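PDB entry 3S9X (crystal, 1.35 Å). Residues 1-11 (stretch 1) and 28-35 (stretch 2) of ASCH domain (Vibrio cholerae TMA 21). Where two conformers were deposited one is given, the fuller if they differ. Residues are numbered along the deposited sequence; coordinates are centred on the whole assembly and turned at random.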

# COMPACT_ATOMS: atom_id res chain seq x y z
N LEU A 1 13.01 15.70 10.99
CA LEU A 1 14.25 14.96 10.63
C LEU A 1 14.04 13.78 9.74
O LEU A 1 14.95 13.32 9.05
CB LEU A 1 14.93 14.40 11.92
CG LEU A 1 15.43 15.47 12.85
CD1 LEU A 1 16.16 14.92 13.92
CD2 LEU A 1 16.46 16.42 12.13
N TYR A 2 12.84 13.17 9.78
CA TYR A 2 12.59 11.91 9.02
C TYR A 2 12.02 12.01 7.66
O TYR A 2 12.07 11.00 6.89
CB TYR A 2 11.64 11.00 9.83
CG TYR A 2 12.22 10.45 11.13
CD1 TYR A 2 12.97 9.30 11.08
CD2 TYR A 2 12.01 11.03 12.35
CE1 TYR A 2 13.47 8.70 12.24
CE2 TYR A 2 12.59 10.46 13.50
CZ TYR A 2 13.30 9.30 13.44
OH TYR A 2 13.81 8.72 14.55
N PHE A 3 11.50 13.17 7.32
CA PHE A 3 10.84 13.29 6.02
C PHE A 3 10.98 14.65 5.36
O PHE A 3 10.08 15.19 4.70
CB PHE A 3 9.36 12.84 6.05
CG PHE A 3 8.54 13.53 7.08
CD1 PHE A 3 8.35 12.96 8.29
CD2 PHE A 3 7.86 14.69 6.78
CE1 PHE A 3 7.53 13.54 9.24
CE2 PHE A 3 7.01 15.27 7.72
CZ PHE A 3 6.88 14.72 9.00
N GLN A 4 12.18 15.24 5.47
CA GLN A 4 12.41 16.56 4.92
C GLN A 4 12.20 16.66 3.45
O GLN A 4 11.80 17.75 2.96
CB GLN A 4 13.83 16.99 5.32
CG GLN A 4 13.92 17.35 6.86
CD GLN A 4 15.26 17.88 7.27
OE1 GLN A 4 16.09 18.20 6.40
NE2 GLN A 4 15.50 17.97 8.58
N GLY A 5 12.48 15.58 2.71
CA GLY A 5 12.32 15.57 1.28
C GLY A 5 10.95 15.21 0.71
O GLY A 5 10.77 15.27 -0.50
N MSE A 6 9.97 14.96 1.59
CA MSE A 6 8.64 14.57 1.12
C MSE A 6 8.07 15.79 0.37
O MSE A 6 8.17 16.93 0.74
CB MSE A 6 7.80 14.19 2.35
CG MSE A 6 6.41 13.71 1.96
SE MSE A 6 5.38 13.17 3.50
CE MSE A 6 6.29 11.44 3.74
N GLU A 7 7.30 15.46 -0.65
CA GLU A 7 6.58 16.47 -1.45
C GLU A 7 5.72 17.31 -0.51
O GLU A 7 5.08 16.78 0.41
CB GLU A 7 5.75 15.76 -2.52
CG GLU A 7 5.22 16.65 -3.62
CD GLU A 7 3.98 17.49 -3.32
OE1 GLU A 7 3.28 17.11 -2.39
OE2 GLU A 7 3.71 18.46 -4.09
N GLU A 8 5.72 18.66 -0.71
CA GLU A 8 5.20 19.56 0.28
C GLU A 8 3.79 19.35 0.70
O GLU A 8 3.45 19.52 1.87
CB GLU A 8 5.43 21.00 -0.20
CG GLU A 8 5.04 22.04 0.91
CD GLU A 8 5.42 23.43 0.55
OE1 GLU A 8 4.80 24.01 -0.32
OE2 GLU A 8 6.44 23.91 1.10
N ARG A 9 2.92 19.10 -0.28
CA ARG A 9 1.51 18.93 0.09
C ARG A 9 1.35 17.76 1.08
O ARG A 9 0.61 17.85 2.08
CB ARG A 9 0.58 18.70 -1.12
CG ARG A 9 0.52 19.86 -2.12
CD ARG A 9 -0.07 19.46 -3.47
NE ARG A 9 0.83 18.63 -4.23
CZ ARG A 9 0.46 17.84 -5.23
NH1 ARG A 9 -0.83 17.74 -5.63
NH2 ARG A 9 1.37 17.09 -5.85
N SER A 10 2.03 16.63 0.80
CA SER A 10 1.97 15.50 1.65
C SER A 10 2.71 15.71 2.98
O SER A 10 2.24 15.29 4.05
CB SER A 10 2.55 14.28 0.97
OG SER A 10 1.62 13.76 0.05
N GLN A 11 3.86 16.43 2.96
CA GLN A 11 4.57 16.79 4.19
C GLN A 11 3.69 17.60 5.13
O GLN A 11 3.63 17.32 6.34
CB GLN A 11 5.85 17.57 3.84
CG GLN A 11 6.69 17.86 5.02
CD GLN A 11 8.13 18.22 4.71
OE1 GLN A 11 8.81 18.63 5.63
NE2 GLN A 11 8.59 18.02 3.45
N LYS A 28 7.10 8.16 18.24
CA LYS A 28 7.39 6.76 18.00
C LYS A 28 7.56 6.44 16.50
O LYS A 28 8.13 5.41 16.15
CB LYS A 28 6.22 5.92 18.47
CG LYS A 28 4.88 6.01 17.57
CD LYS A 28 3.60 5.56 18.20
CE LYS A 28 2.39 5.91 17.43
NZ LYS A 28 1.20 4.99 17.58
N TYR A 29 6.98 7.27 15.63
CA TYR A 29 7.07 7.01 14.22
C TYR A 29 8.42 7.32 13.65
O TYR A 29 9.00 8.39 13.92
CB TYR A 29 6.03 7.83 13.47
CG TYR A 29 4.60 7.47 13.82
CD1 TYR A 29 4.04 6.26 13.45
CD2 TYR A 29 3.78 8.35 14.46
CE1 TYR A 29 2.74 5.97 13.64
CE2 TYR A 29 2.43 8.09 14.66
CZ TYR A 29 1.91 6.86 14.24
OH TYR A 29 0.54 6.61 14.44
N THR A 30 8.94 6.39 12.87
CA THR A 30 10.27 6.47 12.23
C THR A 30 10.39 6.18 10.76
O THR A 30 11.45 6.30 10.18
CB THR A 30 11.26 5.48 12.99
OG1 THR A 30 10.74 4.15 12.81
CG2 THR A 30 11.29 5.80 14.48
N SER A 31 9.24 5.80 10.15
CA SER A 31 9.16 5.32 8.74
C SER A 31 7.95 5.92 8.07
O SER A 31 6.85 5.80 8.55
CB SER A 31 9.19 3.80 8.70
OG SER A 31 9.16 3.29 7.41
N PHE A 32 8.22 6.63 6.99
CA PHE A 32 7.22 7.49 6.34
C PHE A 32 7.36 7.43 4.83
O PHE A 32 8.45 7.33 4.30
CB PHE A 32 7.41 9.00 6.76
CG PHE A 32 7.50 9.23 8.20
CD1 PHE A 32 6.35 9.52 8.94
CD2 PHE A 32 8.70 9.12 8.89
CE1 PHE A 32 6.43 9.80 10.26
CE2 PHE A 32 8.78 9.33 10.21
CZ PHE A 32 7.65 9.72 10.93
N SER A 33 6.22 7.54 4.14
CA SER A 33 6.24 7.72 2.68
C SER A 33 4.95 8.47 2.23
O SER A 33 4.04 8.69 3.05
CB SER A 33 6.25 6.37 2.02
OG SER A 33 5.06 5.64 2.20
N ALA A 34 4.94 8.84 0.96
CA ALA A 34 3.79 9.49 0.33
C ALA A 34 3.67 8.95 -1.08
O ALA A 34 4.62 8.98 -1.83
CB ALA A 34 3.92 11.06 0.32
N ASP A 35 2.53 8.37 -1.43
CA ASP A 35 2.37 7.76 -2.76
C ASP A 35 0.87 7.50 -2.97
O ASP A 35 0.08 7.46 -2.03
CB ASP A 35 3.10 6.40 -2.75
CG ASP A 35 4.09 6.17 -3.90
OD1 ASP A 35 4.08 5.02 -4.43
OD2 ASP A 35 4.95 7.00 -4.22
O HOH W 1 10.65 9.67 4.87

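No direct hydrogen bond joins these two stretches; apart from one bridging water, which donates to Tyr2 O (2.8 Å) and to Phe32 O (3.3 Å), the contact is mostly apolar packing, with some side chains also lying against backbone atoms of stretch 2. At its centre lies Phe32, the first residue of the strand, whose CA-to-CB bond points toward stretch 1. Phe3 turns the edge of its ring toward the face of Phe32, with centroids 4.9 Å apart and Phe3 CD1 3.8 Å from Phe32 CG. The Tyr2 ring is set obliquely to that of Phe32, and Tyr2 CB comes within 3.3 Å of Phe32 CE2. A flat, broad phenylalanine can thus meet both neighbours at once. Tyr2 also receives Thr30 CA over one ring face, 4.2 Å from the ring centroid, a CH-pi contact.

Farther along the strand the partners become smaller. The selenomethionine Met6 is long and unbranched: its CE lies 4.0 Å from Phe32 CB and 3.6 Å from Ser33 C, while its CG lies 4.0 Å from Ala34 CB. Ala34 faces the start of the helix, and its short methyl allows Ser10 CB to approach Ala34 CB at 3.6 Å. Strand alternation fits this pattern: Phe32 and Ala34 point toward stretch 1, whereas Ser33 points away and its hydroxyl is hydrogen-bonded elsewhere in the structure. Together the stretches bury 373 Å².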